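Local coordinates for hypothetical protein (Nostoc punctiforme, PDB 2O62) that is of unknown function but carries two calycin-like beta domains, the second related to a biogenesis factor required for ATP synthase, at residues Gly18-Phe23 / Ile123-Ala128; Ser78-Leu83 / Met249-Asn254; Gly82-Gly87 / Gly257-Leu262; Glu101-Arg106 / Ala133-Leu138; Asp162-Thr167 / Thr182-Arg187. One frame throughout, in Å; residues are numbered along the deposited sequence. Where two conformers were deposited one is given.

Contact 1 (Gly18-Phe23 / Ile123-Ala128); sequences GSFSNF and IREHLA
F20 and I123 lie side by side on one face of the sheet, with the CD1 methyl of I123 set over the phenyl ring, 3.9 Å from its centroid in a CH-pi contact. On the other face R124 bonds S21: its NH2 donates to S21 OG at 3.0 Å, and the hydroxyl oxygen sits almost in the guanidinium plane. A bend at chi3 (-79°) places NE of R124 where it donates to water 1, which also takes the backbone N-H of R124 and donates to S19 OG. The two backbone bonds of the S19-R124 pair are weak, 3.4 Å from S19 N to R124 O. An alanine at F20 would probably leave I123 CD1 without the ring it rests on. Farther out, D32 hydrogen-bonds both serine hydroxyls, and E134 holds R124 NH1 in a salt bridge. This is the antiparallel pairing of strands 14-23 and 117-127, the first and last strands of the N-terminal calycin-like sheet in chain order, which lie next to each other within it.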
# COMPACT_ATOMS: atom_id res chain seq x y z
N GLY A 18 16.76 -3.82 -5.57
CA GLY A 18 15.90 -3.10 -6.47
C GLY A 18 16.20 -1.63 -6.46
O GLY A 18 17.33 -1.23 -6.69
N SER A 19 15.17 -0.83 -6.23
CA SER A 19 15.35 0.61 -6.06
C SER A 19 14.32 1.27 -5.20
O SER A 19 13.25 0.69 -4.97
CB SER A 19 15.33 1.32 -7.41
OG SER A 19 14.07 1.28 -8.01
N PHE A 20 14.65 2.49 -4.79
CA PHE A 20 13.73 3.42 -4.14
C PHE A 20 13.49 4.54 -5.12
O PHE A 20 14.43 5.23 -5.48
CB PHE A 20 14.37 4.04 -2.90
CG PHE A 20 14.43 3.11 -1.69
CD1 PHE A 20 15.01 1.86 -1.76
CD2 PHE A 20 14.02 3.55 -0.44
CE1 PHE A 20 15.09 1.03 -0.65
CE2 PHE A 20 14.12 2.71 0.69
CZ PHE A 20 14.65 1.48 0.57
N SER A 21 12.24 4.75 -5.52
CA SER A 21 11.86 5.69 -6.59
C SER A 21 10.86 6.71 -6.08
O SER A 21 9.81 6.33 -5.59
CB SER A 21 11.24 4.94 -7.76
OG SER A 21 12.09 3.90 -8.17
N ASN A 22 11.21 7.99 -6.16
CA ASN A 22 10.32 9.09 -5.81
C ASN A 22 9.57 9.58 -7.02
O ASN A 22 10.18 9.95 -8.00
CB ASN A 22 11.10 10.27 -5.28
CG ASN A 22 11.87 9.92 -4.04
OD1 ASN A 22 11.48 9.03 -3.29
ND2 ASN A 22 12.96 10.62 -3.82
N PHE A 23 8.26 9.59 -6.87
CA PHE A 23 7.33 10.07 -7.86
C PHE A 23 6.59 11.30 -7.37
O PHE A 23 6.30 11.45 -6.17
CB PHE A 23 6.29 8.97 -8.13
CG PHE A 23 6.82 7.84 -8.93
CD1 PHE A 23 7.41 6.77 -8.32
CD2 PHE A 23 6.72 7.85 -10.31
CE1 PHE A 23 7.93 5.71 -9.06
CE2 PHE A 23 7.24 6.78 -11.06
CZ PHE A 23 7.84 5.69 -10.39
N ILE A 123 8.99 1.36 -3.91
CA ILE A 123 10.13 0.54 -3.68
C ILE A 123 9.82 -0.83 -4.28
O ILE A 123 8.99 -1.59 -3.75
CB ILE A 123 10.44 0.45 -2.19
CG1 ILE A 123 10.64 1.86 -1.59
CG2 ILE A 123 11.66 -0.43 -1.97
CD1 ILE A 123 10.68 1.89 -0.03
N ARG A 124 10.49 -1.14 -5.38
CA ARG A 124 10.29 -2.40 -6.12
C ARG A 124 11.48 -3.30 -5.90
O ARG A 124 12.55 -3.00 -6.39
CB ARG A 124 10.13 -2.13 -7.62
CG ARG A 124 8.89 -1.34 -7.95
CD ARG A 124 8.96 -0.74 -9.33
NE ARG A 124 9.77 0.47 -9.34
CZ ARG A 124 10.02 1.20 -10.43
NH1 ARG A 124 9.53 0.86 -11.59
NH2 ARG A 124 10.73 2.30 -10.31
N GLU A 125 11.26 -4.41 -5.21
CA GLU A 125 12.32 -5.27 -4.73
C GLU A 125 12.11 -6.69 -5.18
O GLU A 125 10.99 -7.19 -5.18
CB GLU A 125 12.39 -5.22 -3.22
CG GLU A 125 12.92 -3.89 -2.67
CD GLU A 125 12.67 -3.71 -1.21
OE1 GLU A 125 11.63 -4.19 -0.71
OE2 GLU A 125 13.50 -3.07 -0.53
N HIS A 126 13.21 -7.34 -5.53
CA HIS A 126 13.23 -8.76 -5.89
C HIS A 126 14.34 -9.41 -5.07
O HIS A 126 15.40 -8.82 -4.73
CB HIS A 126 13.44 -8.96 -7.39
CG HIS A 126 14.72 -8.39 -7.89
ND1 HIS A 126 14.86 -7.06 -8.25
CD2 HIS A 126 15.95 -8.95 -8.04
CE1 HIS A 126 16.11 -6.84 -8.62
NE2 HIS A 126 16.79 -7.97 -8.50
N LEU A 127 14.11 -10.64 -4.71
CA LEU A 127 15.12 -11.41 -4.01
C LEU A 127 16.37 -11.52 -4.87
O LEU A 127 16.29 -11.84 -6.07
CB LEU A 127 14.61 -12.81 -3.68
CG LEU A 127 13.66 -12.86 -2.51
CD1 LEU A 127 13.21 -14.29 -2.44
CD2 LEU A 127 14.38 -12.40 -1.19
N ALA A 128 17.52 -11.32 -4.22
CA ALA A 128 18.80 -11.41 -4.88
C ALA A 128 18.94 -12.77 -5.56
O ALA A 128 18.68 -13.80 -4.94
CB ALA A 128 19.97 -11.18 -3.89
O HOH W 1 11.47 1.13 -7.13

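Contact 2 (Ser78-Leu83 / Met249-Asn254); sequences SFSEGL and MIRSYN
R251 stretches across to the strand 79-81 and presents the edge of its guanidinium to S80, with NH1 donating to S80 OG at 2.9 Å. CG is anti to the backbone N (chi1 -168°), and the chain runs extended as far as NE, which bonds the hydroxyl of Y253 at 2.8 Å, again in the guanidinium plane. That hydroxyl donates in turn to L83 O, a 2.6 Å bond lying in the carbonyl plane, while NH2 of R251 adds a weak bond to the same oxygen. One face of the guanidinium is laid against the backbone of E81 and G82, with G82 N 3.2 Å above the plane. At the other end selenomethionine M249 puts SE 3.3 Å from F79 O and its CE methyl near S78 CB. The buried charge is further met by G70 O and by a cation-pi contact with W259, and S80 OG also bonds E95 O. The network forms part of the interface between the two domains, joining strand 79-81 of the N-terminal sheet to strand 245-253 of the C-terminal calycin-like barrel.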
# COMPACT_ATOMS: atom_id res chain seq x y z
N SER A 78 3.58 -9.35 4.53
CA SER A 78 3.14 -8.04 4.11
C SER A 78 2.87 -7.16 5.31
O SER A 78 2.55 -7.64 6.39
CB SER A 78 1.87 -8.12 3.24
OG SER A 78 2.15 -8.85 2.04
N PHE A 79 3.04 -5.86 5.16
CA PHE A 79 2.90 -4.96 6.32
C PHE A 79 2.58 -3.55 5.95
O PHE A 79 2.62 -3.14 4.78
CB PHE A 79 4.20 -4.98 7.16
CG PHE A 79 5.43 -4.38 6.46
CD1 PHE A 79 6.28 -5.18 5.69
CD2 PHE A 79 5.78 -3.01 6.63
CE1 PHE A 79 7.44 -4.64 5.11
CE2 PHE A 79 6.91 -2.47 6.03
CZ PHE A 79 7.73 -3.29 5.26
N SER A 80 2.31 -2.76 6.96
CA SER A 80 2.21 -1.34 6.81
C SER A 80 2.90 -0.66 7.95
O SER A 80 2.77 -1.11 9.09
CB SER A 80 0.75 -0.89 6.81
OG SER A 80 0.66 0.53 6.75
N GLU A 81 3.52 0.47 7.64
CA GLU A 81 4.20 1.31 8.61
C GLU A 81 3.70 2.74 8.51
O GLU A 81 3.35 3.20 7.45
CB GLU A 81 5.71 1.30 8.38
CG GLU A 81 6.46 1.81 9.64
CD GLU A 81 7.99 1.70 9.59
OE1 GLU A 81 8.57 1.42 8.52
OE2 GLU A 81 8.59 1.89 10.68
N GLY A 82 3.60 3.44 9.64
CA GLY A 82 3.21 4.84 9.64
C GLY A 82 2.99 5.37 11.01
O GLY A 82 3.37 4.75 12.01
N LEU A 83 2.39 6.54 11.09
CA LEU A 83 2.16 7.11 12.40
C LEU A 83 0.94 6.50 13.07
O LEU A 83 -0.04 6.11 12.39
CB LEU A 83 2.03 8.63 12.31
CG LEU A 83 3.27 9.36 11.75
CD1 LEU A 83 2.93 10.83 11.64
CD2 LEU A 83 4.53 9.14 12.60
N MSE A 249 -4.30 -2.77 -0.13
CA MSE A 249 -4.04 -2.63 1.29
C MSE A 249 -4.51 -1.26 1.77
O MSE A 249 -4.29 -0.27 1.11
CB MSE A 249 -2.57 -2.88 1.64
CG MSE A 249 -2.34 -3.06 3.07
SE MSE A 249 -0.48 -3.16 3.72
CE MSE A 249 0.01 -4.68 2.82
N ILE A 250 -5.18 -1.22 2.92
CA ILE A 250 -5.80 -0.03 3.48
C ILE A 250 -5.39 0.11 4.95
O ILE A 250 -5.69 -0.78 5.75
CB ILE A 250 -7.31 -0.11 3.42
CG1 ILE A 250 -7.77 -0.41 1.98
CG2 ILE A 250 -7.91 1.19 3.92
CD1 ILE A 250 -8.15 -1.83 1.75
N ARG A 251 -4.70 1.20 5.27
CA ARG A 251 -4.35 1.58 6.65
C ARG A 251 -5.39 2.61 7.12
O ARG A 251 -5.51 3.68 6.53
CB ARG A 251 -2.96 2.20 6.71
CG ARG A 251 -2.32 2.41 8.09
CD ARG A 251 -1.04 3.24 7.91
NE ARG A 251 -0.48 3.52 9.23
CZ ARG A 251 0.26 2.69 9.94
NH1 ARG A 251 0.67 1.53 9.45
NH2 ARG A 251 0.65 3.07 11.15
N SER A 252 -6.14 2.26 8.15
CA SER A 252 -7.34 3.02 8.53
C SER A 252 -7.17 3.81 9.81
O SER A 252 -6.74 3.28 10.82
CB SER A 252 -8.52 2.08 8.66
OG SER A 252 -8.78 1.40 7.43
N TYR A 253 -7.57 5.08 9.77
CA TYR A 253 -7.54 5.99 10.91
C TYR A 253 -8.95 6.43 11.29
O TYR A 253 -9.77 6.68 10.43
CB TYR A 253 -6.73 7.25 10.59
CG TYR A 253 -5.25 7.01 10.46
CD1 TYR A 253 -4.74 6.42 9.30
CD2 TYR A 253 -4.38 7.29 11.52
CE1 TYR A 253 -3.39 6.15 9.16
CE2 TYR A 253 -3.00 7.01 11.38
CZ TYR A 253 -2.54 6.44 10.20
OH TYR A 253 -1.22 6.13 10.03
N ASN A 254 -9.24 6.53 12.60
CA ASN A 254 -10.56 7.06 13.03
C ASN A 254 -10.57 8.60 12.94
O ASN A 254 -9.52 9.24 12.66
CB ASN A 254 -10.97 6.55 14.43
CG ASN A 254 -10.15 7.06 15.51
OD1 ASN A 254 -9.44 8.05 15.36
ND2 ASN A 254 -10.27 6.43 16.67

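Contact 3 (Gly82-Gly87 / Gly257-Leu262); sequences GLIQLG and GEWVSL
W259 and I84 are joined through the backbone: W259 N donates to I84 O at 2.8 Å with an almost straight N-H...O angle of 177°. Its counterpart runs the other way, from L86 N to G257 O, also 2.8 Å, so that Q85 and E258 form a single beta bridge. This is the tight part. G257 has positive phi, and a side chain there would press on Q85 NE2 and L86 O. The indole, with CG anti to the backbone N (chi1 -179°), has its ring edge only distantly approached, W259 CE3 lying 4.5 Å from I84 CG1. Toward solvent the packing gives way to polar tips. Q85 and E258 point the same way, with the flat ends of the two side chains 78° apart; Q85 OE1 comes within 3.0 Å of E258 CG, and water 2 donates to both Q85 OE1 and E258 OE2. Q85 NE2 bonds L86 O, and K256 O as well, while E258 OE1 bonds N254. The result is a single beta bridge between the loop after strand 79-81 and the residues leading into barrel strand 259-269.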
# COMPACT_ATOMS: atom_id res chain seq x y z
N GLY A 82 3.60 3.44 9.64
CA GLY A 82 3.21 4.84 9.64
C GLY A 82 2.99 5.37 11.01
O GLY A 82 3.37 4.75 12.01
N LEU A 83 2.39 6.54 11.09
CA LEU A 83 2.16 7.11 12.40
C LEU A 83 0.94 6.50 13.07
O LEU A 83 -0.04 6.11 12.39
CB LEU A 83 2.03 8.63 12.31
CG LEU A 83 3.27 9.36 11.75
CD1 LEU A 83 2.93 10.83 11.64
CD2 LEU A 83 4.53 9.14 12.60
N ILE A 84 1.04 6.44 14.39
CA ILE A 84 -0.03 6.00 15.28
C ILE A 84 -1.10 7.11 15.47
O ILE A 84 -2.29 6.80 15.49
CB ILE A 84 0.53 5.58 16.62
CG1 ILE A 84 1.47 4.40 16.45
CG2 ILE A 84 -0.59 5.21 17.54
CD1 ILE A 84 1.97 3.90 17.77
N GLN A 85 -0.68 8.36 15.69
CA GLN A 85 -1.59 9.46 16.04
C GLN A 85 -1.31 10.68 15.17
O GLN A 85 -0.20 11.20 15.17
CB GLN A 85 -1.44 9.84 17.49
CG GLN A 85 -2.34 11.00 17.94
CD GLN A 85 -3.84 10.69 17.77
OE1 GLN A 85 -4.34 9.72 18.34
NE2 GLN A 85 -4.55 11.52 17.00
N LEU A 86 -2.32 11.16 14.45
CA LEU A 86 -2.17 12.35 13.63
C LEU A 86 -2.58 13.62 14.36
O LEU A 86 -3.33 13.59 15.32
CB LEU A 86 -3.01 12.21 12.40
CG LEU A 86 -2.68 10.94 11.59
CD1 LEU A 86 -3.60 10.80 10.38
CD2 LEU A 86 -1.20 10.81 11.15
N GLY A 87 -2.10 14.75 13.89
CA GLY A 87 -2.37 16.02 14.57
C GLY A 87 -1.60 17.14 13.93
O GLY A 87 -0.99 16.94 12.90
N GLY A 257 -7.97 10.89 14.48
CA GLY A 257 -6.63 10.69 13.93
C GLY A 257 -5.81 9.56 14.51
O GLY A 257 -4.60 9.54 14.34
N GLU A 258 -6.47 8.60 15.16
CA GLU A 258 -5.79 7.43 15.74
C GLU A 258 -5.80 6.31 14.72
O GLU A 258 -6.83 6.03 14.15
CB GLU A 258 -6.53 6.93 17.02
CG GLU A 258 -6.80 7.95 18.07
CD GLU A 258 -7.96 7.61 19.05
OE1 GLU A 258 -8.87 6.80 18.76
OE2 GLU A 258 -7.98 8.21 20.15
N TRP A 259 -4.65 5.68 14.44
CA TRP A 259 -4.61 4.48 13.66
C TRP A 259 -5.40 3.36 14.33
O TRP A 259 -5.22 3.09 15.51
CB TRP A 259 -3.16 4.07 13.48
CG TRP A 259 -2.98 2.85 12.66
CD1 TRP A 259 -3.68 2.46 11.57
CD2 TRP A 259 -1.96 1.89 12.86
NE1 TRP A 259 -3.17 1.27 11.07
CE2 TRP A 259 -2.11 0.90 11.86
CE3 TRP A 259 -0.93 1.77 13.78
CZ2 TRP A 259 -1.25 -0.18 11.76
CZ3 TRP A 259 -0.10 0.65 13.71
CH2 TRP A 259 -0.28 -0.31 12.73
N VAL A 260 -6.31 2.72 13.61
CA VAL A 260 -7.12 1.67 14.23
C VAL A 260 -6.89 0.29 13.64
O VAL A 260 -6.99 -0.69 14.36
CB VAL A 260 -8.64 2.02 14.24
CG1 VAL A 260 -8.87 3.24 15.12
CG2 VAL A 260 -9.15 2.29 12.90
N SER A 261 -6.58 0.19 12.35
CA SER A 261 -6.55 -1.13 11.71
C SER A 261 -5.83 -1.12 10.36
O SER A 261 -5.53 -0.04 9.79
CB SER A 261 -7.98 -1.66 11.58
OG SER A 261 -8.69 -0.97 10.56
N LEU A 262 -5.59 -2.32 9.84
CA LEU A 262 -4.98 -2.53 8.55
C LEU A 262 -5.67 -3.67 7.88
O LEU A 262 -5.95 -4.70 8.49
CB LEU A 262 -3.51 -2.87 8.73
CG LEU A 262 -2.63 -3.00 7.53
CD1 LEU A 262 -2.45 -1.65 6.94
CD2 LEU A 262 -1.23 -3.58 7.97
O HOH W 2 -6.29 10.09 20.17

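Contact 4 (Glu101-Arg106 / Ala133-Leu138); sequences ENRRLR and AERPLL
The backbones of R103 and A133 stay well apart, their CA atoms 7.8 Å from each other, and no backbone hydrogen bond joins the two segments. One runs from a turn into the start of strand 103-111 in the N-terminal calycin-like sheet; the other belongs to the linker that leads from strand 117-127 into the C-terminal barrel. The gap is crossed by R103, which folds at chi2 (-71°) and again at chi3, and whose NH1 donates to A133 O at 2.9 Å; the donor stands above the carbonyl plane, although the oxygen lies close to the plane of the guanidinium. R135, of the same segment as A133, bonds that oxygen too, its NH1 at 3.0 Å and only 16° outside the carbonyl plane. Two arginines thus converge on one acceptor, sliding past each other in opposite directions with their guanidinium planes 71° apart and the NH1 atoms of R103 and R135 3.8 Å from one another. The repulsion is probably eased by D217, which forms a salt bridge with R103 NH2. R103 NE, in turn, bonds E125 O of the neighbouring strand, and R135 NE bonds I241 O in the barrel. Apolar contact is slight, R103 CD against A133 CB. At the solvent side, water 3 links R135 NH2 to E101 OE1, and water 4 accepts from R135 NH1 while donating to N102 OD1 at 2.6 Å.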
# COMPACT_ATOMS: atom_id res chain seq x y z
N GLU A 101 5.90 -14.01 -3.24
CA GLU A 101 6.92 -14.88 -3.82
C GLU A 101 8.30 -14.18 -3.76
O GLU A 101 8.76 -13.88 -2.66
CB GLU A 101 6.48 -15.34 -5.24
CG GLU A 101 5.16 -16.14 -5.21
CD GLU A 101 4.72 -16.71 -6.55
OE1 GLU A 101 5.28 -16.32 -7.62
OE2 GLU A 101 3.77 -17.54 -6.55
N ASN A 102 8.92 -13.90 -4.90
CA ASN A 102 10.28 -13.30 -4.93
C ASN A 102 10.30 -11.77 -4.93
O ASN A 102 11.33 -11.18 -5.20
CB ASN A 102 11.10 -13.79 -6.17
CG ASN A 102 10.65 -13.14 -7.50
OD1 ASN A 102 9.44 -13.13 -7.83
ND2 ASN A 102 11.64 -12.61 -8.28
N ARG A 103 9.15 -11.15 -4.73
CA ARG A 103 8.97 -9.71 -4.89
C ARG A 103 8.40 -9.08 -3.64
O ARG A 103 7.61 -9.69 -2.92
CB ARG A 103 7.97 -9.41 -6.02
CG ARG A 103 8.50 -9.65 -7.43
CD ARG A 103 9.54 -8.66 -7.93
NE ARG A 103 9.24 -7.32 -7.44
CZ ARG A 103 8.40 -6.47 -8.00
NH1 ARG A 103 7.87 -6.74 -9.18
NH2 ARG A 103 8.13 -5.32 -7.38
N ARG A 104 8.81 -7.83 -3.41
CA ARG A 104 8.04 -6.91 -2.58
C ARG A 104 7.74 -5.69 -3.41
O ARG A 104 8.52 -5.31 -4.31
CB ARG A 104 8.74 -6.52 -1.29
CG ARG A 104 9.31 -7.66 -0.52
CD ARG A 104 9.55 -7.31 0.93
NE ARG A 104 10.57 -6.31 1.09
CZ ARG A 104 11.02 -5.85 2.25
NH1 ARG A 104 10.55 -6.32 3.39
NH2 ARG A 104 11.97 -4.92 2.28
N LEU A 105 6.59 -5.09 -3.14
CA LEU A 105 6.24 -3.79 -3.70
C LEU A 105 5.79 -2.97 -2.55
O LEU A 105 4.77 -3.31 -1.90
CB LEU A 105 5.10 -3.85 -4.72
CG LEU A 105 4.74 -2.36 -5.01
CD1 LEU A 105 5.58 -1.87 -6.22
CD2 LEU A 105 3.37 -1.99 -5.13
N ARG A 106 6.53 -1.89 -2.28
CA ARG A 106 6.27 -1.09 -1.09
C ARG A 106 6.01 0.33 -1.55
O ARG A 106 6.79 0.89 -2.32
CB ARG A 106 7.41 -1.13 -0.12
CG ARG A 106 7.82 -2.51 0.15
CD ARG A 106 8.77 -2.66 1.32
NE ARG A 106 10.16 -2.35 1.03
CZ ARG A 106 10.91 -1.47 1.70
NH1 ARG A 106 10.41 -0.72 2.67
NH2 ARG A 106 12.20 -1.37 1.43
N ALA A 133 11.34 -9.22 -12.53
CA ALA A 133 9.93 -9.55 -12.59
C ALA A 133 9.11 -8.28 -12.46
O ALA A 133 8.17 -8.21 -11.68
CB ALA A 133 9.57 -10.54 -11.51
N GLU A 134 9.51 -7.26 -13.21
CA GLU A 134 8.75 -6.03 -13.25
C GLU A 134 7.39 -6.22 -13.97
O GLU A 134 7.30 -6.75 -15.07
CB GLU A 134 9.58 -4.96 -13.95
CG GLU A 134 8.93 -3.59 -14.01
CD GLU A 134 9.03 -2.80 -12.70
OE1 GLU A 134 9.61 -3.29 -11.69
OE2 GLU A 134 8.50 -1.66 -12.72
N ARG A 135 6.32 -5.81 -13.31
CA ARG A 135 5.01 -5.81 -13.96
C ARG A 135 4.89 -4.55 -14.82
O ARG A 135 5.58 -3.58 -14.57
CB ARG A 135 3.88 -5.81 -12.94
CG ARG A 135 3.51 -7.19 -12.36
CD ARG A 135 4.63 -7.81 -11.51
NE ARG A 135 4.13 -9.09 -11.00
CZ ARG A 135 4.86 -10.06 -10.45
NH1 ARG A 135 6.18 -9.95 -10.34
NH2 ARG A 135 4.25 -11.16 -10.05
N PRO A 136 3.97 -4.56 -15.80
CA PRO A 136 3.70 -3.39 -16.67
C PRO A 136 3.22 -2.16 -15.90
O PRO A 136 2.58 -2.30 -14.87
CB PRO A 136 2.53 -3.88 -17.50
CG PRO A 136 2.71 -5.37 -17.59
CD PRO A 136 3.20 -5.73 -16.23
N LEU A 137 3.47 -0.98 -16.44
CA LEU A 137 2.82 0.22 -15.97
C LEU A 137 1.31 -0.03 -15.91
O LEU A 137 0.73 -0.47 -16.91
CB LEU A 137 3.06 1.36 -16.97
CG LEU A 137 2.25 2.64 -16.73
CD1 LEU A 137 2.76 3.35 -15.51
CD2 LEU A 137 2.35 3.55 -18.00
N LEU A 138 0.67 0.27 -14.79
CA LEU A 138 -0.76 0.04 -14.67
C LEU A 138 -1.58 0.96 -15.58
O LEU A 138 -1.32 2.16 -15.64
CB LEU A 138 -1.20 0.23 -13.23
CG LEU A 138 -2.63 -0.17 -12.84
CD1 LEU A 138 -2.91 -1.63 -13.07
CD2 LEU A 138 -2.85 0.19 -11.40
O HOH W 3 4.84 -13.84 -9.31
O HOH W 4 7.56 -12.59 -9.55

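Contact 5 (Asp162-Thr167 / Thr182-Arg187); sequences DIYSTT and TSFGER
Chi1 of F184 (-175°) puts CG anti to the backbone N, whereas that of Y164 (-58°) leaves CG beside its own N. The two residues belong to the antiparallel hairpin of strands 162-172 and 178-184 in the C-terminal barrel, and their side chains cross obliquely. The ring planes are 31° apart. CE2 of F184 lies over one face of the tyrosine, offset to its rim, and the closest approach is 3.6 Å between Y164 CD2 and F184 CZ. T166 flanks F184 on the same side of the sheet, its CG2 methyl 4.0 Å from F184 CD1. An alanine at Y164 would probably leave the CE2-CZ edge of F184 without its aromatic cover and set that ring freer to turn. On the other face T167 and S183 meet CB to CB, above a regular pair of backbone bonds, S183 N to T167 O being the shorter at 2.8 Å. At F184 the chain enters a type II' turn, and the positive phi of G185 suits it; a side chain there would run into Y164 CD1. G185 N still reaches S165 O at 2.9 Å, nearly along the C=O axis, and water 5 donates both to that oxygen and to G185 O.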
# COMPACT_ATOMS: atom_id res chain seq x y z
N ASP A 162 -10.71 -9.87 11.53
CA ASP A 162 -11.96 -10.01 10.84
C ASP A 162 -11.78 -10.34 9.37
O ASP A 162 -10.78 -9.96 8.78
CB ASP A 162 -12.75 -8.72 10.98
CG ASP A 162 -13.32 -8.56 12.37
OD1 ASP A 162 -13.98 -9.51 12.82
OD2 ASP A 162 -13.17 -7.48 12.98
N ILE A 163 -12.72 -11.12 8.81
CA ILE A 163 -12.65 -11.58 7.43
C ILE A 163 -13.93 -11.17 6.72
O ILE A 163 -15.01 -11.36 7.25
CB ILE A 163 -12.47 -13.13 7.36
CG1 ILE A 163 -11.11 -13.52 7.94
CG2 ILE A 163 -12.54 -13.64 5.94
CD1 ILE A 163 -11.01 -14.95 8.35
N TYR A 164 -13.78 -10.62 5.52
CA TYR A 164 -14.87 -10.08 4.74
C TYR A 164 -14.77 -10.55 3.30
O TYR A 164 -13.68 -10.82 2.84
CB TYR A 164 -14.72 -8.55 4.73
CG TYR A 164 -14.70 -7.93 6.09
CD1 TYR A 164 -15.87 -7.64 6.71
CD2 TYR A 164 -13.52 -7.64 6.73
CE1 TYR A 164 -15.90 -7.08 7.97
CE2 TYR A 164 -13.52 -7.08 8.00
CZ TYR A 164 -14.74 -6.77 8.60
OH TYR A 164 -14.87 -6.24 9.86
N SER A 165 -15.90 -10.57 2.61
CA SER A 165 -15.96 -10.76 1.17
C SER A 165 -15.84 -9.43 0.46
O SER A 165 -16.38 -8.41 0.93
CB SER A 165 -17.29 -11.36 0.78
OG SER A 165 -17.40 -12.67 1.24
N THR A 166 -15.17 -9.42 -0.68
CA THR A 166 -15.04 -8.21 -1.47
C THR A 166 -15.47 -8.46 -2.89
O THR A 166 -15.32 -9.57 -3.40
CB THR A 166 -13.61 -7.71 -1.50
OG1 THR A 166 -12.76 -8.64 -2.19
CG2 THR A 166 -13.10 -7.51 -0.10
N THR A 167 -15.99 -7.40 -3.50
CA THR A 167 -16.34 -7.33 -4.90
C THR A 167 -15.84 -5.95 -5.39
O THR A 167 -15.99 -4.94 -4.71
CB THR A 167 -17.88 -7.43 -5.08
OG1 THR A 167 -18.34 -8.73 -4.64
CG2 THR A 167 -18.27 -7.28 -6.52
N THR A 182 -17.71 -0.92 -5.29
CA THR A 182 -16.88 -1.70 -4.41
C THR A 182 -17.68 -2.17 -3.19
O THR A 182 -18.23 -1.34 -2.42
CB THR A 182 -15.70 -0.86 -3.95
OG1 THR A 182 -15.16 -0.15 -5.07
CG2 THR A 182 -14.63 -1.71 -3.38
N SER A 183 -17.68 -3.49 -2.97
CA SER A 183 -18.30 -4.09 -1.79
C SER A 183 -17.25 -4.61 -0.85
O SER A 183 -16.25 -5.24 -1.25
CB SER A 183 -19.23 -5.19 -2.19
OG SER A 183 -20.22 -4.66 -3.08
N PHE A 184 -17.46 -4.33 0.42
CA PHE A 184 -16.57 -4.76 1.45
C PHE A 184 -17.45 -5.21 2.59
O PHE A 184 -18.14 -4.38 3.20
CB PHE A 184 -15.70 -3.62 1.89
CG PHE A 184 -14.68 -4.03 2.87
CD1 PHE A 184 -13.45 -4.47 2.43
CD2 PHE A 184 -14.92 -3.94 4.20
CE1 PHE A 184 -12.50 -4.82 3.29
CE2 PHE A 184 -13.92 -4.29 5.10
CZ PHE A 184 -12.73 -4.77 4.62
N GLY A 185 -17.51 -6.52 2.85
CA GLY A 185 -18.53 -7.03 3.78
C GLY A 185 -19.91 -6.52 3.43
O GLY A 185 -20.34 -6.63 2.27
N GLU A 186 -20.60 -5.92 4.40
CA GLU A 186 -21.97 -5.47 4.19
C GLU A 186 -22.07 -4.08 3.52
O GLU A 186 -23.16 -3.60 3.28
CB GLU A 186 -22.82 -5.52 5.50
CG GLU A 186 -22.30 -4.71 6.65
CD GLU A 186 -23.13 -4.92 7.96
OE1 GLU A 186 -24.33 -5.30 7.94
OE2 GLU A 186 -22.54 -4.72 9.03
N ARG A 187 -20.94 -3.46 3.22
CA ARG A 187 -20.88 -2.11 2.67
C ARG A 187 -20.60 -2.10 1.18
O ARG A 187 -19.61 -2.68 0.72
CB ARG A 187 -19.83 -1.30 3.39
CG ARG A 187 -19.72 0.13 2.88
CD ARG A 187 -18.48 0.76 3.40
NE ARG A 187 -17.30 0.38 2.60
CZ ARG A 187 -16.09 0.16 3.10
NH1 ARG A 187 -15.90 0.18 4.40
NH2 ARG A 187 -15.09 -0.15 2.29
O HOH W 5 -19.16 -8.06 0.32

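In the fold
Contact 2 is the buried one, and its charged arginine is met by hydroxyls, carbonyls and an aromatic ring. Contacts 3, 4 and 5 lie at the surface and contact 1 is partly buried; all four include a bridging water. Contacts 1 and 5 each stay within one domain and rest on antiparallel strand pairing with a ring on one face, about 31 Å apart between centres on opposite sides of the chain's centre. Contacts 2 and 3 join the N-terminal domain to the barrel, by a strand and by a loop; they share G82 and L83 and grip neighbouring barrel strands, one by side chains and the other by backbone. Contact 4 joins the N-terminal sheet to the segment leading into the barrel and abuts contact 1.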